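Local coordinates for chitinase (Paenibacillus sp. FPU-7, PDB 5GZT), which probably catalyses the random endo-hydrolysis of N-acetyl-beta-D-glucosaminide (1->4)-beta-linkages in chitin and chitodextrins, at residues A835-L840 against L847-S852; P829-F834 against H883-D888; V774-S779 against W1114-D1119; I765-V770 against L962-V967; N876-F881 against D888-D893. All coordinates share one frame; numbering follows the deposited sequence.

All five contacts belong to the C-terminal family 18 barrel. Interactions 1, 4 and 5 are buried. Interactions 1 and 5 each lay a barrel helix on the strand that follows it, by aliphatic contact alone, and their strands 848-854 and 889-893 are neighbours. Interaction 4 works inside the barrel, where a tyrosine ring takes a methyl on its face. Interactions 2 and 3 are only partly buried and richer in aromatic groups: interaction 2 packs helix 830-843 against the turn ending helix 868-884, with a bridging water, and interaction 3 joins the loops after the first and last strands. Interactions 2 and 5 share Asp-888, while Tyr-769 of interaction 4 bonds to Asp-893 of interaction 5.

Interaction 1: A835-L840 against L847-S852; sequences AYLKTL and LKVLVS
Leu-837 and Leu-840 rest on Val-849 and Leu-847, setting helix 830-843 against the next strand of the family 18 (beta/alpha)8 barrel. The contact is aliphatic throughout, with no hydrogen bond between the segments. One branch of each partner does the touching: Leu-837 CD1 comes within 4.0 Å of Val-849 CG1, the two side chains meeting at a slant. With CG1 opposite the backbone nitrogen (chi1 -172°), it is this branch that the valine turns to the helix. One turn further along the helix the second pair forms, and here a branch tip meets a stem: Leu-847 CD2 reaches Leu-840 CB at 3.9 Å. All four residues are buried.

Moving outward, the leucines also pack against the preceding strand, Leu-837 on Tyr-793 and Leu-840 on Ile-791, so the helix lies over strands 790-799 and 848-854 together. Those two strands are parallel neighbours, and the helix lies in the crossover between them. On the strand's other border, the Val-849 amide is held by Asp-888 OD2, just before strand 889-893. Within the helix, Tyr-836 O takes three donors: the amides of Thr-839 and Leu-840, and the Thr-839 hydroxyl. That last bond, Thr-839 OG1 to Tyr-836 O, is 2.8 Å long and arrives on a lone pair in the carbonyl plane at a C=O...O angle of 136°.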
# COMPACT_ATOMS: atom_id res chain seq x y z
N ALA B 835 20.64 29.67 -54.28
CA ALA B 835 20.16 30.95 -54.85
C ALA B 835 18.76 31.22 -54.40
O ALA B 835 18.39 32.36 -54.12
CB ALA B 835 20.19 30.94 -56.38
N TYR B 836 17.95 30.18 -54.27
CA TYR B 836 16.57 30.35 -53.74
C TYR B 836 16.56 30.91 -52.31
O TYR B 836 15.89 31.90 -52.01
CB TYR B 836 15.78 29.03 -53.78
CG TYR B 836 14.34 29.16 -53.32
CD1 TYR B 836 13.39 29.87 -54.06
CD2 TYR B 836 13.93 28.59 -52.08
CE1 TYR B 836 12.06 29.98 -53.59
CE2 TYR B 836 12.63 28.66 -51.63
CZ TYR B 836 11.68 29.37 -52.36
OH TYR B 836 10.39 29.44 -51.83
N LEU B 837 17.35 30.30 -51.44
CA LEU B 837 17.41 30.76 -50.03
C LEU B 837 17.83 32.22 -49.96
O LEU B 837 17.30 33.00 -49.16
CB LEU B 837 18.42 29.90 -49.27
CG LEU B 837 17.88 28.52 -49.02
CD1 LEU B 837 19.01 27.65 -48.46
CD2 LEU B 837 16.70 28.49 -48.09
N LYS B 838 18.73 32.61 -50.85
CA LYS B 838 19.15 33.96 -50.87
C LYS B 838 18.05 34.97 -51.22
O LYS B 838 18.09 36.10 -50.70
CB LYS B 838 20.34 34.09 -51.76
CG LYS B 838 20.82 35.50 -51.88
CD LYS B 838 22.17 35.52 -52.52
CE LYS B 838 22.57 36.95 -52.87
NZ LYS B 838 23.96 36.92 -53.39
N THR B 839 17.02 34.54 -51.98
CA THR B 839 15.92 35.39 -52.37
C THR B 839 14.95 35.45 -51.23
O THR B 839 14.34 36.48 -51.01
CB THR B 839 15.11 34.92 -53.65
OG1 THR B 839 14.28 33.74 -53.37
CG2 THR B 839 16.03 34.76 -54.84
N LEU B 840 14.79 34.35 -50.53
CA LEU B 840 14.11 34.41 -49.27
C LEU B 840 14.71 35.49 -48.42
O LEU B 840 13.98 36.27 -47.81
CB LEU B 840 14.17 33.10 -48.54
CG LEU B 840 13.02 32.17 -48.65
CD1 LEU B 840 12.30 32.17 -49.99
CD2 LEU B 840 13.49 30.78 -48.27
N LEU B 847 15.34 37.08 -41.64
CA LEU B 847 15.47 35.63 -41.70
C LEU B 847 16.92 35.18 -41.46
O LEU B 847 17.81 35.79 -42.01
CB LEU B 847 15.03 35.14 -43.04
CG LEU B 847 15.08 33.65 -43.31
CD1 LEU B 847 14.15 32.86 -42.38
CD2 LEU B 847 14.66 33.41 -44.72
N LYS B 848 17.12 34.17 -40.65
CA LYS B 848 18.38 33.44 -40.53
C LYS B 848 18.32 32.08 -41.18
O LYS B 848 17.42 31.29 -40.92
CB LYS B 848 18.81 33.40 -39.04
CG LYS B 848 19.04 34.88 -38.59
CD LYS B 848 19.42 35.08 -37.17
CE LYS B 848 20.28 36.36 -36.94
NZ LYS B 848 21.52 35.99 -36.11
N VAL B 849 19.29 31.79 -42.03
CA VAL B 849 19.40 30.52 -42.70
C VAL B 849 20.72 29.87 -42.29
O VAL B 849 21.77 30.39 -42.62
CB VAL B 849 19.40 30.74 -44.21
CG1 VAL B 849 19.32 29.42 -44.90
CG2 VAL B 849 18.22 31.62 -44.61
N LEU B 850 20.64 28.69 -41.68
CA LEU B 850 21.79 27.99 -41.19
C LEU B 850 21.95 26.75 -42.07
O LEU B 850 21.01 26.21 -42.65
CB LEU B 850 21.60 27.53 -39.75
CG LEU B 850 21.65 28.59 -38.65
CD1 LEU B 850 20.26 29.13 -38.47
CD2 LEU B 850 22.08 27.88 -37.36
N VAL B 851 23.18 26.28 -42.16
CA VAL B 851 23.44 24.98 -42.78
C VAL B 851 23.48 23.91 -41.72
O VAL B 851 24.18 24.07 -40.74
CB VAL B 851 24.75 25.02 -43.64
CG1 VAL B 851 26.02 25.41 -42.85
CG2 VAL B 851 25.01 23.67 -44.24
N SER B 852 22.67 22.85 -41.90
CA SER B 852 22.73 21.72 -41.06
C SER B 852 23.71 20.74 -41.67
O SER B 852 23.47 20.23 -42.77
CB SER B 852 21.37 21.03 -40.91
OG SER B 852 20.48 21.91 -40.25

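Interaction 2: P829-F834 against H883-D888; sequences PDDANF and HQYGFD. With PO4 (phosphate ion), chain D.
Phe-834 is the hub of an aromatic cluster with Tyr-885 and Phe-887. Its CG lies opposite the carbonyl carbon (chi1 -59°), which carries the ring toward Tyr-885. The two rings are tilted by 34° with centroids 4.5 Å apart, and the approach is tight, Phe-834 CD2 lying 3.2 Å from Tyr-885 CD1. Phe-887 presents its edge to the Phe-834 face in an offset edge-to-face pair, planes at 83°. In a CH-pi contact, Tyr-885 CB stands over one face of Phe-834, 4.0 Å from the centroid.

One water donates to both Phe-834 O and Tyr-885 O, bridging the backbones. Asp-831 OD1 approaches the Tyr-885 ring but is salt-bridged to Lys-805. On the His-883 side alone, a phosphate, probably from the crystallisation liquor, accepts from His-883 ND1 through O2, at 2.6 Å.

Gly-886, at positive phi, closes a Schellman motif that ends helix 868-884. The cluster packs the first turn of helix 830-843 against the turn following helix 868-884, with Phe-887 resting on strand 848-854.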
# COMPACT_ATOMS: atom_id res chain seq x y z
N PRO B 829 20.01 19.50 -56.24
CA PRO B 829 19.97 20.88 -56.63
C PRO B 829 20.43 21.89 -55.56
O PRO B 829 19.75 22.86 -55.31
CB PRO B 829 18.50 21.09 -56.99
CG PRO B 829 17.78 20.19 -56.05
CD PRO B 829 18.67 18.97 -55.95
N ASP B 830 21.65 21.75 -55.07
CA ASP B 830 22.16 22.55 -53.93
C ASP B 830 22.40 23.93 -54.39
O ASP B 830 21.85 24.87 -53.79
CB ASP B 830 23.40 21.90 -53.30
CG ASP B 830 23.07 20.64 -52.58
OD1 ASP B 830 22.30 20.70 -51.54
OD2 ASP B 830 23.53 19.56 -53.02
N ASP B 831 23.12 24.12 -55.50
CA ASP B 831 23.35 25.49 -55.94
C ASP B 831 22.07 26.27 -56.22
O ASP B 831 21.99 27.44 -55.90
CB ASP B 831 24.20 25.54 -57.22
CG ASP B 831 25.68 25.31 -56.99
OD1 ASP B 831 26.22 25.50 -55.86
OD2 ASP B 831 26.34 24.98 -57.97
N ALA B 832 21.11 25.65 -56.93
CA ALA B 832 19.81 26.32 -57.17
C ALA B 832 19.11 26.64 -55.84
O ALA B 832 18.58 27.71 -55.66
CB ALA B 832 18.90 25.48 -58.04
N ASN B 833 19.11 25.68 -54.93
CA ASN B 833 18.55 25.95 -53.56
C ASN B 833 19.25 27.07 -52.84
O ASN B 833 18.57 27.85 -52.17
CB ASN B 833 18.53 24.73 -52.72
CG ASN B 833 17.46 23.79 -53.13
OD1 ASN B 833 16.44 24.24 -53.69
ND2 ASN B 833 17.60 22.51 -52.78
N PHE B 834 20.56 27.24 -53.00
CA PHE B 834 21.22 28.28 -52.32
C PHE B 834 20.84 29.61 -52.96
O PHE B 834 20.73 30.63 -52.21
CB PHE B 834 22.77 28.15 -52.32
CG PHE B 834 23.32 26.85 -51.68
CD1 PHE B 834 22.66 26.21 -50.61
CD2 PHE B 834 24.50 26.29 -52.14
CE1 PHE B 834 23.18 25.06 -50.07
CE2 PHE B 834 24.98 25.12 -51.60
CZ PHE B 834 24.36 24.53 -50.54
N HIS B 883 30.34 30.55 -45.37
CA HIS B 883 30.56 31.77 -46.14
C HIS B 883 30.34 31.60 -47.64
O HIS B 883 29.77 32.46 -48.28
CB HIS B 883 32.02 32.28 -45.96
CG HIS B 883 32.29 32.84 -44.60
ND1 HIS B 883 31.55 33.89 -44.10
CD2 HIS B 883 33.30 32.62 -43.70
CE1 HIS B 883 32.03 34.23 -42.92
NE2 HIS B 883 33.05 33.45 -42.63
N GLN B 884 30.85 30.52 -48.19
CA GLN B 884 30.76 30.34 -49.63
C GLN B 884 29.28 30.37 -50.10
O GLN B 884 28.96 31.05 -51.05
CB GLN B 884 31.30 28.96 -49.99
CG GLN B 884 31.15 28.74 -51.48
CD GLN B 884 31.99 27.58 -52.04
OE1 GLN B 884 32.52 26.72 -51.31
NE2 GLN B 884 32.10 27.57 -53.38
N TYR B 885 28.38 29.72 -49.36
CA TYR B 885 26.96 29.67 -49.75
C TYR B 885 26.03 30.62 -49.03
O TYR B 885 24.80 30.51 -49.15
CB TYR B 885 26.52 28.20 -49.69
CG TYR B 885 27.41 27.36 -50.61
CD1 TYR B 885 27.45 27.60 -52.02
CD2 TYR B 885 28.21 26.37 -50.11
CE1 TYR B 885 28.26 26.82 -52.86
CE2 TYR B 885 29.03 25.61 -50.90
CZ TYR B 885 29.03 25.81 -52.28
OH TYR B 885 29.87 24.97 -53.02
N GLY B 886 26.58 31.59 -48.33
CA GLY B 886 25.73 32.65 -47.82
C GLY B 886 24.91 32.28 -46.54
O GLY B 886 23.90 32.87 -46.29
N PHE B 887 25.37 31.35 -45.75
CA PHE B 887 24.69 30.97 -44.46
C PHE B 887 24.95 31.93 -43.32
O PHE B 887 26.00 32.62 -43.26
CB PHE B 887 25.06 29.52 -44.12
CG PHE B 887 24.42 28.53 -45.04
CD1 PHE B 887 23.08 28.28 -44.98
CD2 PHE B 887 25.18 27.87 -46.04
CE1 PHE B 887 22.49 27.32 -45.77
CE2 PHE B 887 24.59 27.00 -46.90
CZ PHE B 887 23.22 26.75 -46.79
N ASP B 888 24.03 31.94 -42.35
CA ASP B 888 24.07 32.83 -41.18
C ASP B 888 24.44 32.07 -39.88
O ASP B 888 24.48 32.66 -38.77
CB ASP B 888 22.71 33.48 -40.98
CG ASP B 888 22.24 34.24 -42.21
OD1 ASP B 888 23.04 34.92 -42.76
OD2 ASP B 888 21.09 34.06 -42.66
P PO4 D . 28.23 35.10 -44.91
O1 PO4 D . 28.16 33.60 -44.58
O2 PO4 D . 29.65 35.24 -45.30
O3 PO4 D . 27.26 35.35 -45.96
O4 PO4 D . 27.97 35.96 -43.65
O HOH W 1 22.31 31.37 -50.19

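Interaction 3: V774-S779 against W1114-D1119; sequences VDWTNS and WDYSQD
The six-membered end of the Trp-776 indole points edge-on at the backbone of Ser-1117, with Trp-776 CH2 4.1 Å from Ser-1117 CA. Its CG lies opposite the carbonyl carbon (chi1 -70°), sending the indole that way. The same corner, CH2, meets Tyr-1116 CD1 at 4.0 Å, the two rings passing at a slant. Val-774 uses its two branches differently: CG1 stands over the centre of one face of its neighbour Trp-776, while CG2 crosses to Ser-1117 CB at 3.9 Å.

These loops follow the first and last strands of the (beta/alpha)8 barrel, 765-771 and 1110-1114, which pair in parallel to close it. They lie at the C-terminal ends of the strands, the side where family 18 enzymes carry their substrate cleft. The peptide between Trp-1114 and Asp-1115 is cis.

Beyond it an Asx turn shapes the chain: Asp-1115 OD1 accepts both the amide and the hydroxyl of Ser-1117, the hydroxyl on the syn lone pair. Asp-1115 N meets Gln-1118 OE1 at 3.0 Å, standing 52° out of the plane of that side-chain carbonyl. Further out, Trp-776 NE1 bonds to Pro-771 O, and Tyr-1116 OH to the amide of Asp-784.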
# COMPACT_ATOMS: atom_id res chain seq x y z
N VAL B 774 14.65 18.72 -52.36
CA VAL B 774 13.57 19.37 -53.07
C VAL B 774 14.19 20.50 -53.85
O VAL B 774 14.96 21.28 -53.31
CB VAL B 774 12.47 19.89 -52.11
CG1 VAL B 774 11.49 20.80 -52.81
CG2 VAL B 774 11.67 18.75 -51.46
N ASP B 775 13.90 20.58 -55.15
CA ASP B 775 14.30 21.68 -56.01
C ASP B 775 13.32 22.81 -55.83
O ASP B 775 12.29 22.88 -56.53
CB ASP B 775 14.29 21.18 -57.45
CG ASP B 775 14.84 22.18 -58.45
OD1 ASP B 775 15.20 23.32 -58.13
OD2 ASP B 775 14.93 21.78 -59.62
N TRP B 776 13.63 23.70 -54.87
CA TRP B 776 12.67 24.72 -54.46
C TRP B 776 12.34 25.72 -55.56
O TRP B 776 11.18 26.14 -55.67
CB TRP B 776 13.09 25.45 -53.16
CG TRP B 776 12.96 24.51 -51.99
CD1 TRP B 776 13.92 23.67 -51.51
CD2 TRP B 776 11.77 24.19 -51.34
NE1 TRP B 776 13.36 22.83 -50.58
CE2 TRP B 776 12.04 23.14 -50.45
CE3 TRP B 776 10.44 24.65 -51.48
CZ2 TRP B 776 11.07 22.60 -49.64
CZ3 TRP B 776 9.48 24.11 -50.66
CH2 TRP B 776 9.82 23.12 -49.73
N THR B 777 13.34 26.14 -56.31
CA THR B 777 13.14 27.04 -57.44
C THR B 777 11.98 26.56 -58.35
O THR B 777 11.16 27.37 -58.74
CB THR B 777 14.42 27.26 -58.25
OG1 THR B 777 15.44 27.69 -57.37
CG2 THR B 777 14.27 28.34 -59.29
N ASN B 778 11.86 25.25 -58.56
CA ASN B 778 10.79 24.66 -59.39
C ASN B 778 9.65 23.98 -58.70
O ASN B 778 8.86 23.30 -59.37
CB ASN B 778 11.42 23.67 -60.37
CG ASN B 778 12.40 24.34 -61.26
OD1 ASN B 778 12.13 25.42 -61.75
ND2 ASN B 778 13.61 23.80 -61.36
N SER B 779 9.55 24.16 -57.38
CA SER B 779 8.50 23.54 -56.58
C SER B 779 7.36 24.56 -56.63
O SER B 779 7.57 25.76 -56.48
CB SER B 779 8.95 23.37 -55.14
OG SER B 779 7.86 23.19 -54.24
N TRP B 1114 10.15 19.55 -38.69
CA TRP B 1114 10.64 18.76 -39.80
C TRP B 1114 9.42 18.24 -40.60
O TRP B 1114 8.63 17.50 -40.00
CB TRP B 1114 11.45 17.59 -39.27
CG TRP B 1114 11.97 16.70 -40.35
CD1 TRP B 1114 11.22 15.81 -41.12
CD2 TRP B 1114 13.31 16.65 -40.89
NE1 TRP B 1114 12.01 15.23 -42.09
CE2 TRP B 1114 13.30 15.69 -41.95
CE3 TRP B 1114 14.52 17.27 -40.55
CZ2 TRP B 1114 14.41 15.37 -42.65
CZ3 TRP B 1114 15.66 16.98 -41.30
CH2 TRP B 1114 15.61 16.02 -42.31
N ASP B 1115 9.26 18.55 -41.89
CA ASP B 1115 10.02 19.50 -42.66
C ASP B 1115 9.08 20.24 -43.56
O ASP B 1115 7.87 19.88 -43.64
CB ASP B 1115 11.26 18.95 -43.38
CG ASP B 1115 10.97 18.25 -44.74
OD1 ASP B 1115 9.97 18.56 -45.45
OD2 ASP B 1115 11.85 17.40 -45.07
N TYR B 1116 9.59 21.31 -44.14
CA TYR B 1116 8.77 22.26 -44.87
C TYR B 1116 7.99 21.59 -46.04
O TYR B 1116 6.90 22.02 -46.36
CB TYR B 1116 9.59 23.39 -45.43
CG TYR B 1116 8.78 24.66 -45.56
CD1 TYR B 1116 7.92 24.90 -46.65
CD2 TYR B 1116 8.82 25.59 -44.56
CE1 TYR B 1116 7.15 26.09 -46.73
CE2 TYR B 1116 8.06 26.73 -44.62
CZ TYR B 1116 7.20 26.97 -45.68
OH TYR B 1116 6.52 28.16 -45.65
N SER B 1117 8.57 20.55 -46.67
CA SER B 1117 8.00 19.95 -47.89
C SER B 1117 6.77 19.09 -47.57
O SER B 1117 6.02 18.73 -48.50
CB SER B 1117 9.04 19.11 -48.58
OG SER B 1117 9.33 17.93 -47.80
N GLN B 1118 6.54 18.75 -46.28
CA GLN B 1118 5.63 17.65 -45.95
C GLN B 1118 4.18 18.09 -45.79
O GLN B 1118 3.36 17.21 -45.53
CB GLN B 1118 6.14 16.84 -44.75
CG GLN B 1118 7.48 16.21 -45.01
CD GLN B 1118 8.02 15.49 -43.80
OE1 GLN B 1118 7.88 15.96 -42.64
NE2 GLN B 1118 8.58 14.32 -44.02
N ASP B 1119 3.88 19.39 -45.99
CA ASP B 1119 2.55 19.97 -45.85
C ASP B 1119 2.45 21.16 -46.79
O ASP B 1119 2.65 22.34 -46.38
CB ASP B 1119 2.16 20.41 -44.42
CG ASP B 1119 0.84 21.22 -44.43
OD1 ASP B 1119 -0.01 20.89 -45.33
OD2 ASP B 1119 0.64 22.20 -43.63

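Interaction 4: I765-V770 against L962-V967; sequences ILLGYV and LDYMSV
Ile-765 CD1 sits almost squarely over the Tyr-964 ring, 3.9 Å from its centroid and only 6° off the ring normal, a CH-pi contact. Leu-767 crowds the phenol end of the same ring: its CD1 is 3.6 Å from Tyr-964 OH and 3.8 Å from Tyr-964 CE1. Both methyls come from the same side of the ring. The tyrosine reaches them because CG lies between the backbone nitrogen and the carbonyl carbon (chi1 42°). The hydroxyl is satisfied by Glu-938 OE1 on strand 938-943, which helps to fix the ring in place.

Away from this ring the contact is looser. Leu-767 CD1 comes no nearer than 4.2 Å to Ser-966 OG, and Tyr-769 approaches without touching. There is no solvent side, since all four touching residues are buried, and no hydrogen bond joins the segments.

The axes of the two short strand segments come no closer than 10.6 Å, and their directions differ by 56°, as expected of strands facing each other inside a (beta/alpha)8 barrel without pairing. Strand 765-771 lies between 790-799 and 1110-1114, whereas 964-967 lies between 938-943 and 1015-1020; these side chains meet across the barrel interior.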
# COMPACT_ATOMS: atom_id res chain seq x y z
N ILE B 765 11.60 31.92 -31.58
CA ILE B 765 11.91 31.58 -32.95
C ILE B 765 10.91 30.58 -33.51
O ILE B 765 10.19 29.86 -32.75
CB ILE B 765 13.35 31.07 -33.09
CG1 ILE B 765 13.54 29.73 -32.42
CG2 ILE B 765 14.29 32.09 -32.50
CD1 ILE B 765 14.91 29.09 -32.71
N LEU B 766 10.83 30.58 -34.83
CA LEU B 766 10.13 29.61 -35.57
C LEU B 766 11.05 29.10 -36.67
O LEU B 766 11.26 29.80 -37.72
CB LEU B 766 8.84 30.28 -36.14
CG LEU B 766 7.67 29.29 -36.35
CD1 LEU B 766 6.39 30.03 -36.78
CD2 LEU B 766 7.95 28.14 -37.27
N LEU B 767 11.49 27.86 -36.51
CA LEU B 767 12.55 27.29 -37.38
C LEU B 767 11.98 26.17 -38.21
O LEU B 767 11.38 25.25 -37.66
CB LEU B 767 13.70 26.80 -36.49
CG LEU B 767 14.93 26.31 -37.23
CD1 LEU B 767 16.22 26.51 -36.38
CD2 LEU B 767 14.79 24.87 -37.66
N GLY B 768 12.13 26.25 -39.54
CA GLY B 768 11.74 25.21 -40.40
C GLY B 768 12.92 24.53 -41.02
O GLY B 768 13.84 25.22 -41.50
N TYR B 769 12.93 23.21 -40.97
CA TYR B 769 13.86 22.45 -41.78
C TYR B 769 13.39 22.47 -43.22
O TYR B 769 12.20 22.24 -43.48
CB TYR B 769 13.97 21.01 -41.33
CG TYR B 769 14.99 20.75 -40.25
CD1 TYR B 769 16.31 20.46 -40.58
CD2 TYR B 769 14.66 20.79 -38.90
CE1 TYR B 769 17.25 20.21 -39.59
CE2 TYR B 769 15.59 20.56 -37.91
CZ TYR B 769 16.89 20.26 -38.25
OH TYR B 769 17.87 20.03 -37.29
N VAL B 770 14.28 22.83 -44.13
CA VAL B 770 14.04 22.91 -45.56
C VAL B 770 14.95 21.85 -46.26
O VAL B 770 16.16 21.91 -46.20
CB VAL B 770 14.31 24.30 -46.07
CG1 VAL B 770 14.19 24.33 -47.56
CG2 VAL B 770 13.33 25.32 -45.39
N LEU B 962 25.98 27.16 -27.56
CA LEU B 962 24.88 27.01 -28.45
C LEU B 962 23.87 28.13 -28.37
O LEU B 962 23.56 28.62 -27.29
CB LEU B 962 24.12 25.70 -28.19
CG LEU B 962 25.04 24.46 -28.43
CD1 LEU B 962 24.25 23.21 -28.10
CD2 LEU B 962 25.56 24.38 -29.83
N ASP B 963 23.34 28.58 -29.50
CA ASP B 963 22.20 29.45 -29.47
C ASP B 963 20.94 28.71 -28.99
O ASP B 963 20.15 29.25 -28.29
CB ASP B 963 21.98 30.08 -30.84
CG ASP B 963 23.06 31.07 -31.16
OD1 ASP B 963 24.15 30.64 -31.55
OD2 ASP B 963 22.87 32.27 -30.95
N TYR B 964 20.78 27.46 -29.37
CA TYR B 964 19.67 26.64 -28.90
C TYR B 964 19.99 25.21 -29.34
O TYR B 964 20.91 24.99 -30.22
CB TYR B 964 18.28 27.12 -29.49
CG TYR B 964 18.40 27.50 -30.97
CD1 TYR B 964 18.22 26.56 -31.94
CD2 TYR B 964 18.74 28.75 -31.37
CE1 TYR B 964 18.44 26.86 -33.28
CE2 TYR B 964 18.87 29.06 -32.71
CZ TYR B 964 18.74 28.13 -33.65
OH TYR B 964 18.94 28.38 -35.03
N MET B 965 19.22 24.27 -28.79
CA MET B 965 19.16 22.85 -29.21
C MET B 965 17.79 22.65 -29.81
O MET B 965 16.82 22.95 -29.12
CB MET B 965 19.31 21.93 -27.99
CG MET B 965 20.58 22.21 -27.22
SD MET B 965 20.57 21.11 -25.82
CE MET B 965 22.07 21.66 -25.04
N SER B 966 17.70 22.15 -31.05
CA SER B 966 16.43 21.83 -31.68
C SER B 966 16.12 20.41 -31.27
O SER B 966 16.79 19.47 -31.77
CB SER B 966 16.51 21.99 -33.20
OG SER B 966 16.65 23.36 -33.58
N VAL B 967 15.25 20.22 -30.24
CA VAL B 967 15.08 18.92 -29.68
C VAL B 967 14.00 18.20 -30.52
O VAL B 967 12.87 18.72 -30.77
CB VAL B 967 14.64 18.94 -28.20
CG1 VAL B 967 14.64 17.52 -27.57
CG2 VAL B 967 15.56 19.84 -27.42

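Interaction 5: N876-F881 against D888-D893; sequences NSAIAF and DGIDLD
Ile-890 sends its long branch out to Ala-878 and Ile-879 on helix 868-884. From CB the side chain forks. CG2 takes the position opposite the backbone nitrogen and stays 5.0 Å from Ala-878 CB, so it adds little. CG1 lies opposite the carbonyl carbon (chi1 -71°), which directs the branch at the helix, yet CG1 itself makes no close contact there. The work is done by CD1, nearly extended from CG1 (chi2 162°). It meets Ala-878 CB at 3.9 Å, passes at the same distance from Ala-878 O, and lies 4.2 Å from Ile-879 CG1. The two isoleucines cross at about a right angle. Ala-878 and Ile-890 are the closest backbone pair, CA to CA 7.7 Å.

Segment 888-893 holds the three aspartates of the DxxDxDxE signature of family 18 chitinases; Asp-888, just before the strand, is the first. Ile-890 faces the helix layer, while Asp-891 and Asp-893 look into the barrel, where Asp-893 OD2 bonds to Tyr-769 OH and Asp-891 OD2 to Ser-852 OG.

Strand 889-893 runs between 848-854 and 938-943. Helix 868-884 covers it from outside, with Ala-878 also touching Ile-853, Val-803 of strand 802-805, and Phe-922 of helix 911-933.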
# COMPACT_ATOMS: atom_id res chain seq x y z
N ASN B 876 37.19 24.66 -39.69
CA ASN B 876 37.59 25.55 -40.75
C ASN B 876 36.84 25.22 -42.02
O ASN B 876 36.34 26.09 -42.70
CB ASN B 876 39.14 25.44 -41.02
CG ASN B 876 39.96 26.11 -39.95
OD1 ASN B 876 39.51 27.03 -39.30
ND2 ASN B 876 41.19 25.67 -39.81
N SER B 877 36.70 23.95 -42.33
CA SER B 877 35.94 23.61 -43.54
C SER B 877 34.43 23.97 -43.48
O SER B 877 33.83 24.42 -44.47
CB SER B 877 36.15 22.13 -43.82
OG SER B 877 35.49 21.79 -44.98
N ALA B 878 33.81 23.76 -42.31
CA ALA B 878 32.39 24.12 -42.12
C ALA B 878 32.18 25.61 -42.27
O ALA B 878 31.27 26.07 -42.91
CB ALA B 878 32.01 23.70 -40.70
N ILE B 879 33.15 26.36 -41.77
CA ILE B 879 33.08 27.82 -41.91
C ILE B 879 33.27 28.27 -43.34
O ILE B 879 32.62 29.22 -43.81
CB ILE B 879 34.09 28.46 -40.90
CG1 ILE B 879 33.37 28.50 -39.56
CG2 ILE B 879 34.67 29.78 -41.37
CD1 ILE B 879 34.29 28.62 -38.43
N ALA B 880 34.18 27.63 -44.06
CA ALA B 880 34.35 28.02 -45.49
C ALA B 880 33.04 27.75 -46.25
O ALA B 880 32.59 28.56 -47.09
CB ALA B 880 35.57 27.28 -46.16
N PHE B 881 32.40 26.61 -45.94
CA PHE B 881 31.14 26.27 -46.60
C PHE B 881 30.04 27.34 -46.27
O PHE B 881 29.30 27.78 -47.11
CB PHE B 881 30.75 24.86 -46.16
CG PHE B 881 29.60 24.25 -46.94
CD1 PHE B 881 28.29 24.59 -46.63
CD2 PHE B 881 29.85 23.31 -47.96
CE1 PHE B 881 27.27 24.06 -47.33
CE2 PHE B 881 28.80 22.74 -48.64
CZ PHE B 881 27.50 23.10 -48.31
N ASP B 888 24.03 31.94 -42.35
CA ASP B 888 24.07 32.83 -41.18
C ASP B 888 24.44 32.07 -39.88
O ASP B 888 24.48 32.66 -38.77
CB ASP B 888 22.71 33.48 -40.98
CG ASP B 888 22.24 34.24 -42.21
OD1 ASP B 888 23.04 34.92 -42.76
OD2 ASP B 888 21.09 34.06 -42.66
N GLY B 889 24.79 30.80 -40.04
CA GLY B 889 25.22 29.98 -38.94
C GLY B 889 25.32 28.54 -39.31
O GLY B 889 25.19 28.19 -40.51
N ILE B 890 25.72 27.73 -38.35
CA ILE B 890 25.91 26.31 -38.52
C ILE B 890 25.08 25.52 -37.46
O ILE B 890 25.11 25.80 -36.25
CB ILE B 890 27.43 25.95 -38.39
CG1 ILE B 890 28.21 26.46 -39.59
CG2 ILE B 890 27.65 24.44 -38.32
CD1 ILE B 890 29.71 26.54 -39.34
N ASP B 891 24.35 24.53 -37.92
CA ASP B 891 23.72 23.56 -37.07
C ASP B 891 24.36 22.20 -37.28
O ASP B 891 24.63 21.84 -38.44
CB ASP B 891 22.26 23.47 -37.46
CG ASP B 891 21.52 22.34 -36.70
OD1 ASP B 891 21.35 22.40 -35.46
OD2 ASP B 891 21.07 21.42 -37.43
N LEU B 892 24.71 21.50 -36.21
CA LEU B 892 25.30 20.15 -36.32
C LEU B 892 24.31 19.10 -35.85
O LEU B 892 23.81 19.19 -34.72
CB LEU B 892 26.55 20.04 -35.46
CG LEU B 892 27.71 20.97 -35.74
CD1 LEU B 892 28.92 20.62 -34.87
CD2 LEU B 892 28.08 20.96 -37.20
N ASP B 893 24.07 18.10 -36.67
CA ASP B 893 23.08 17.06 -36.45
C ASP B 893 23.81 15.74 -36.50
O ASP B 893 23.81 15.10 -37.52
CB ASP B 893 21.88 17.04 -37.50
CG ASP B 893 21.02 18.34 -37.48
OD1 ASP B 893 21.31 19.17 -36.60
OD2 ASP B 893 20.04 18.58 -38.29